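Local coordinates for protein amidohydrolase (Pseudomonas aeruginosa, PDB 2I5G) that probably acts as a metal-dependent dipeptidase of the peptidase M19 (membrane dipeptidase) family, at residues V168-K173 / L198-D203; E143-M148 / I153-S158. The protein carries 2 engineered substitutions. All coordinates share one frame; numbering follows the deposited sequence.

Interaction 1: residues V168-K173 / L198-D203; sequences VILESK and LKFIAD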
loop_
_atom_site.group_PDB
_atom_site.type_symbol
_atom_site.label_atom_id
_atom_site.label_comp_id
_atom_site.label_asym_id
_atom_site.label_seq_id
_atom_site.Cartn_x
_atom_site.Cartn_y
_atom_site.Cartn_z
ATOM N N VAL A 168 11.019 1.211 -12.532
ATOM C CA VAL A 168 10.036 1.942 -13.322
ATOM C C VAL A 168 10.638 2.433 -14.645
ATOM O O VAL A 168 9.991 2.375 -15.690
ATOM C CB VAL A 168 9.468 3.152 -12.521
ATOM C CG1 VAL A 168 8.565 4.009 -13.409
ATOM C CG2 VAL A 168 8.687 2.646 -11.319
ATOM N N ILE A 169 11.875 2.913 -14.607
ATOM C CA ILE A 169 12.512 3.395 -15.829
ATOM C C ILE A 169 12.692 2.248 -16.823
ATOM O O ILE A 169 12.536 2.424 -18.035
ATOM C CB ILE A 169 13.900 4.016 -15.542
ATOM C CG1 ILE A 169 13.751 5.212 -14.594
ATOM C CG2 ILE A 169 14.561 4.440 -16.858
ATOM C CD1 ILE A 169 15.062 5.807 -14.140
ATOM N N LEU A 170 13.018 1.075 -16.294
ATOM C CA LEU A 170 13.245 -0.115 -17.102
ATOM C C LEU A 170 11.955 -0.775 -17.589
ATOM O O LEU A 170 11.964 -1.507 -18.571
ATOM C CB LEU A 170 14.056 -1.120 -16.280
ATOM C CG LEU A 170 15.545 -1.371 -16.558
ATOM C CD1 LEU A 170 16.214 -0.155 -17.171
ATOM C CD2 LEU A 170 16.212 -1.764 -15.249
ATOM N N GLU A 171 10.848 -0.506 -16.903
ATOM C CA GLU A 171 9.555 -1.103 -17.239
ATOM C C GLU A 171 8.679 -0.302 -18.203
ATOM O O GLU A 171 8.003 -0.881 -19.051
ATOM C CB GLU A 171 8.787 -1.383 -15.937
ATOM C CG GLU A 171 7.287 -1.655 -16.068
ATOM C CD GLU A 171 6.966 -3.044 -16.584
ATOM O OE1 GLU A 171 7.514 -4.029 -16.044
ATOM O OE2 GLU A 171 6.150 -3.152 -17.523
ATOM N N SER A 172 8.684 1.023 -18.084
ATOM C CA SER A 172 7.848 1.837 -18.961
ATOM C C SER A 172 8.376 1.856 -20.381
ATOM O O SER A 172 9.588 1.853 -20.606
ATOM C CB SER A 172 7.753 3.272 -18.453
ATOM O OG SER A 172 8.959 3.964 -18.706
ATOM N N LYS A 173 7.451 1.883 -21.333
ATOM C CA LYS A 173 7.786 1.907 -22.754
ATOM C C LYS A 173 7.709 3.336 -23.267
ATOM O O LYS A 173 7.858 3.604 -24.460
ATOM C CB LYS A 173 6.821 1.008 -23.525
ATOM C CG LYS A 173 6.972 -0.454 -23.154
ATOM C CD LYS A 173 5.866 -1.304 -23.711
ATOM C CE LYS A 173 6.076 -2.737 -23.280
ATOM N NZ LYS A 173 4.951 -3.609 -23.685
ATOM N N LEU A 198 20.961 10.421 -12.577
ATOM C CA LEU A 198 20.607 11.387 -13.598
ATOM C C LEU A 198 21.046 10.910 -14.973
ATOM O O LEU A 198 20.377 11.162 -15.970
ATOM C CB LEU A 198 21.265 12.726 -13.290
ATOM C CG LEU A 198 20.814 13.426 -12.007
ATOM C CD1 LEU A 198 21.706 14.622 -11.778
ATOM C CD2 LEU A 198 19.345 13.859 -12.111
ATOM N N LYS A 199 22.177 10.216 -15.028
ATOM C CA LYS A 199 22.694 9.729 -16.299
ATOM C C LYS A 199 21.893 8.532 -16.767
ATOM O O LYS A 199 21.664 8.355 -17.968
ATOM C CB LYS A 199 24.174 9.355 -16.159
ATOM C CG LYS A 199 24.768 8.683 -17.391
ATOM C CD LYS A 199 26.277 8.472 -17.251
ATOM C CE LYS A 199 26.776 7.323 -18.125
ATOM N NZ LYS A 199 26.478 7.511 -19.569
ATOM N N PHE A 200 21.451 7.726 -15.809
ATOM C CA PHE A 200 20.672 6.528 -16.101
ATOM C C PHE A 200 19.280 6.846 -16.656
ATOM O O PHE A 200 18.789 6.142 -17.539
ATOM C CB PHE A 200 20.530 5.677 -14.833
ATOM C CG PHE A 200 19.897 4.327 -15.065
ATOM C CD1 PHE A 200 20.678 3.227 -15.391
ATOM C CD2 PHE A 200 18.516 4.161 -14.958
ATOM C CE1 PHE A 200 20.094 1.977 -15.609
ATOM C CE2 PHE A 200 17.924 2.918 -15.174
ATOM C CZ PHE A 200 18.714 1.821 -15.501
ATOM N N ILE A 201 18.637 7.893 -16.148
ATOM C CA ILE A 201 17.299 8.212 -16.635
ATOM C C ILE A 201 17.343 8.899 -17.990
ATOM O O ILE A 201 16.418 8.768 -18.785
ATOM C CB ILE A 201 16.502 9.098 -15.647
ATOM C CG1 ILE A 201 15.058 9.221 -16.134
ATOM C CG2 ILE A 201 17.147 10.476 -15.526
ATOM C CD1 ILE A 201 14.177 10.093 -15.258
ATOM N N ALA A 202 18.415 9.633 -18.257
ATOM C CA ALA A 202 18.538 10.304 -19.545
ATOM C C ALA A 202 18.890 9.272 -20.625
ATOM O O ALA A 202 18.371 9.327 -21.742
ATOM C CB ALA A 202 19.609 11.387 -19.476
ATOM N N ASP A 203 19.766 8.328 -20.287
ATOM C CA ASP A 203 20.164 7.303 -21.245
ATOM C C ASP A 203 18.969 6.496 -21.721
ATOM O O ASP A 203 18.938 6.041 -22.864
ATOM C CB ASP A 203 21.211 6.365 -20.641
ATOM C CG ASP A 203 22.602 6.961 -20.660
ATOM O OD1 ASP A 203 22.969 7.570 -21.686
ATOM O OD2 ASP A 203 23.336 6.813 -19.661
#
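Ile-169 reaches from helix 162-171 into the angle between Phe-200 and Ile-201 on helix 195-203, and its terminal methyl CD1 does most of the touching. That methyl lies 3.9 Å from Phe-200 CD2, at the edge of the ring and in its plane, so it meets ring hydrogens and not the pi face. The same CD1 sits 3.9 Å from Ile-201 CB, where the two isoleucine side chains cross at about a right angle. The rotamer explains the reach: with CG1 beside the backbone N (chi1 -61°) and chi2 extended, CD1 is carried straight across the gap, while CG2 lies 4.1 Å from Phe-200 CE2. Both isoleucines are buried, and a branched, wholly apolar residue suits this place because it can fill two directions at once.

The outer side is more open to solvent: Leu-170 is exposed, buries less surface than Ile-169 and meets only the ring, its CD1 approaching Phe-200 CZ obliquely. Phe-200 has CG anti to its backbone N (chi1 -172°), which swings the large ring toward helix 162-171 to bridge the buried isoleucine and the exposed leucine. Further out, Lys-199 NZ and Asp-203 OD2 form a salt bridge one turn apart, polar residues fitting the solvent side.

Two neighbouring outer helices of the TIM-barrel-type fold thus pack side by side. His-204, just past the helix end, sets its ring against that of Phe-200 and touches Ile-169 and Leu-170. Ile-169 also packs on Val-176, just before strand 177-181; Glu-171 and Ser-172 lean on helix 139-151, and Leu-198 and Lys-199 touch helix 225-239.

Interaction 2: residues E143-M148 / I153-S158; sequences EIVAEM and IMCDLS
Met-148 O accepts a nearly straight hydrogen bond from Ile-153 N (2.9 Å, N-H...O 172°), joining the last turn of helix 139-151 to strand 154-156, on which the helix packs within the beta-alpha-beta unit 113-117, 139-151, 154-156; the short axes run at 139°, 9.0 Å apart at closest approach.

Met-148, a selenomethionine, supplies the main side-chain contact. Its chain is extended at chi2 and then bent at chi3 (69°), which turns the terminal CE toward the strand. There CE packs against Ile-153 CG2, lies 3.9 Å from Cys-155 SG and rests on the carbonyl oxygens of Ile-153 and Met-154. Ile-153 and Cys-155 direct their CB toward the helix, whereas Met-154 between them points away, the alternation expected of a strand. Val-145 adds a more distant touch of CG1 on Cys-155 SG at 4.3 Å. The long, flexible methionine chain, here modelled with selenium, suits the gap, and a small thiol lets the two elements approach. Val-105 and Val-116 also pack on Met-148 and Ile-153.

All the touching residues are buried and their side chains meet through methyl groups and the Cys-155 sulfur, so cohesion rests largely on dispersion and exclusion of water, one backbone bond helping to set how the chain turns.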
loop_
_atom_site.group_PDB
_atom_site.type_symbol
_atom_site.label_atom_id
_atom_site.label_comp_id
_atom_site.label_asym_id
_atom_site.label_seq_id
_atom_site.Cartn_x
_atom_site.Cartn_y
_atom_site.Cartn_z
ATOM N N GLU A 143 1.697 -3.474 -13.072
ATOM C CA GLU A 143 0.444 -3.455 -13.808
ATOM C C GLU A 143 0.011 -2.005 -13.950
ATOM O O GLU A 143 -0.554 -1.611 -14.971
ATOM C CB GLU A 143 -0.635 -4.258 -13.078
ATOM C CG GLU A 143 -0.288 -5.727 -12.891
ATOM C CD GLU A 143 -1.495 -6.581 -12.525
ATOM O OE1 GLU A 143 -2.365 -6.787 -13.398
ATOM O OE2 GLU A 143 -1.567 -7.045 -11.363
ATOM N N ILE A 144 0.283 -1.205 -12.923
ATOM C CA ILE A 144 -0.077 0.201 -12.979
ATOM C C ILE A 144 0.769 0.923 -14.021
ATOM O O ILE A 144 0.257 1.745 -14.768
ATOM C CB ILE A 144 0.084 0.890 -11.606
ATOM C CG1 ILE A 144 -0.979 0.377 -10.638
ATOM C CG2 ILE A 144 -0.088 2.395 -11.754
ATOM C CD1 ILE A 144 -2.410 0.742 -11.039
ATOM N N VAL A 145 2.057 0.615 -14.082
ATOM C CA VAL A 145 2.922 1.263 -15.064
ATOM C C VAL A 145 2.408 0.949 -16.457
ATOM O O VAL A 145 2.248 1.844 -17.287
ATOM C CB VAL A 145 4.379 0.774 -14.966
ATOM C CG1 VAL A 145 5.204 1.365 -16.110
ATOM C CG2 VAL A 145 4.976 1.185 -13.628
ATOM N N ALA A 146 2.149 -0.333 -16.698
ATOM C CA ALA A 146 1.638 -0.797 -17.981
ATOM C C ALA A 146 0.392 -0.026 -18.422
ATOM O O ALA A 146 0.378 0.548 -19.511
ATOM C CB ALA A 146 1.330 -2.287 -17.905
ATOM N N GLU A 147 -0.651 -0.012 -17.588
ATOM C CA GLU A 147 -1.878 0.705 -17.934
ATOM C C GLU A 147 -1.614 2.190 -18.185
ATOM O O GLU A 147 -2.209 2.782 -19.083
ATOM C CB GLU A 147 -2.941 0.559 -16.839
ATOM C CG GLU A 147 -4.256 1.283 -17.168
ATOM C CD GLU A 147 -5.043 0.621 -18.303
ATOM O OE1 GLU A 147 -4.415 0.043 -19.217
ATOM O OE2 GLU A 147 -6.291 0.688 -18.293
HETATM N N MSE A 148 -0.729 2.790 -17.394
HETATM C CA MSE A 148 -0.391 4.202 -17.574
HETATM C C MSE A 148 0.229 4.432 -18.957
HETATM O O MSE A 148 0.005 5.476 -19.579
HETATM C CB MSE A 148 0.576 4.670 -16.480
HETATM C CG MSE A 148 -0.074 4.834 -15.116
HETATM SE SE MSE A 148 1.147 5.363 -13.692
HETATM C CE MSE A 148 1.525 7.158 -14.302
ATOM N N ILE A 153 -0.488 8.380 -19.437
ATOM C CA ILE A 153 -0.210 9.208 -18.270
ATOM C C ILE A 153 1.258 9.016 -17.968
ATOM O O ILE A 153 1.708 7.898 -17.762
ATOM C CB ILE A 153 -1.027 8.782 -17.038
ATOM C CG1 ILE A 153 -2.499 9.167 -17.230
ATOM C CG2 ILE A 153 -0.453 9.438 -15.789
ATOM C CD1 ILE A 153 -3.395 8.795 -16.064
HETATM N N MSE A 154 2.004 10.112 -17.943
HETATM C CA MSE A 154 3.432 10.045 -17.689
HETATM C C MSE A 154 3.799 9.666 -16.261
HETATM O O MSE A 154 3.186 10.142 -15.300
HETATM C CB MSE A 154 4.068 11.381 -18.052
HETATM C CG MSE A 154 5.549 11.452 -17.766
HETATM SE SE MSE A 154 6.371 12.955 -18.649
HETATM C CE MSE A 154 8.112 12.168 -18.955
ATOM N N CYS A 155 4.808 8.806 -16.138
ATOM C CA CYS A 155 5.305 8.337 -14.847
ATOM C C CYS A 155 6.302 9.336 -14.272
ATOM O O CYS A 155 7.272 9.714 -14.935
ATOM C CB CYS A 155 5.993 6.983 -15.005
ATOM S SG CYS A 155 4.925 5.634 -15.567
ATOM N N ASP A 156 6.059 9.757 -13.037
ATOM C CA ASP A 156 6.924 10.714 -12.357
ATOM C C ASP A 156 7.597 9.989 -11.194
ATOM O O ASP A 156 6.979 9.136 -10.543
ATOM C CB ASP A 156 6.091 11.905 -11.862
ATOM C CG ASP A 156 6.934 12.980 -11.195
ATOM O OD1 ASP A 156 8.032 13.288 -11.709
ATOM O OD2 ASP A 156 6.488 13.529 -10.164
ATOM N N LEU A 157 8.862 10.328 -10.935
ATOM C CA LEU A 157 9.621 9.665 -9.882
ATOM C C LEU A 157 10.399 10.570 -8.938
ATOM O O LEU A 157 11.266 10.094 -8.203
ATOM C CB LEU A 157 10.593 8.673 -10.512
ATOM C CG LEU A 157 10.002 7.622 -11.453
ATOM C CD1 LEU A 157 11.126 7.010 -12.261
ATOM C CD2 LEU A 157 9.239 6.560 -10.669
ATOM N N SER A 158 10.098 11.861 -8.937
ATOM C CA SER A 158 10.813 12.789 -8.058
ATOM C C SER A 158 10.885 12.347 -6.590
ATOM O O SER A 158 11.943 12.419 -5.969
ATOM C CB SER A 158 10.185 14.189 -8.132
ATOM O OG SER A 158 10.382 14.771 -9.408
#

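How the interactions relate
From the N terminus, interaction 2 comes first: residues 143-148 and 153-158 close a tight turn within the beta-alpha-beta unit of strand 113-117, helix 139-151 and strand 154-156. The chain then enters helix 162-171, and interaction 1 closes a longer loop, through strand 177-181, to helix 195-203. The two follow in series, neither enclosing nor crossing the other, with centres about 12 Å apart. They nonetheless touch: Val-145 CG1 lies 3.7 Å from Glu-171 CG, and Leu-157 CD2 lies 3.8 Å from Val-168 CG1. Helix 162-171 thus packs on both helix 139-151 and helix 195-203, making a continuous row of outer helices beside strands 154-156 and 177-181.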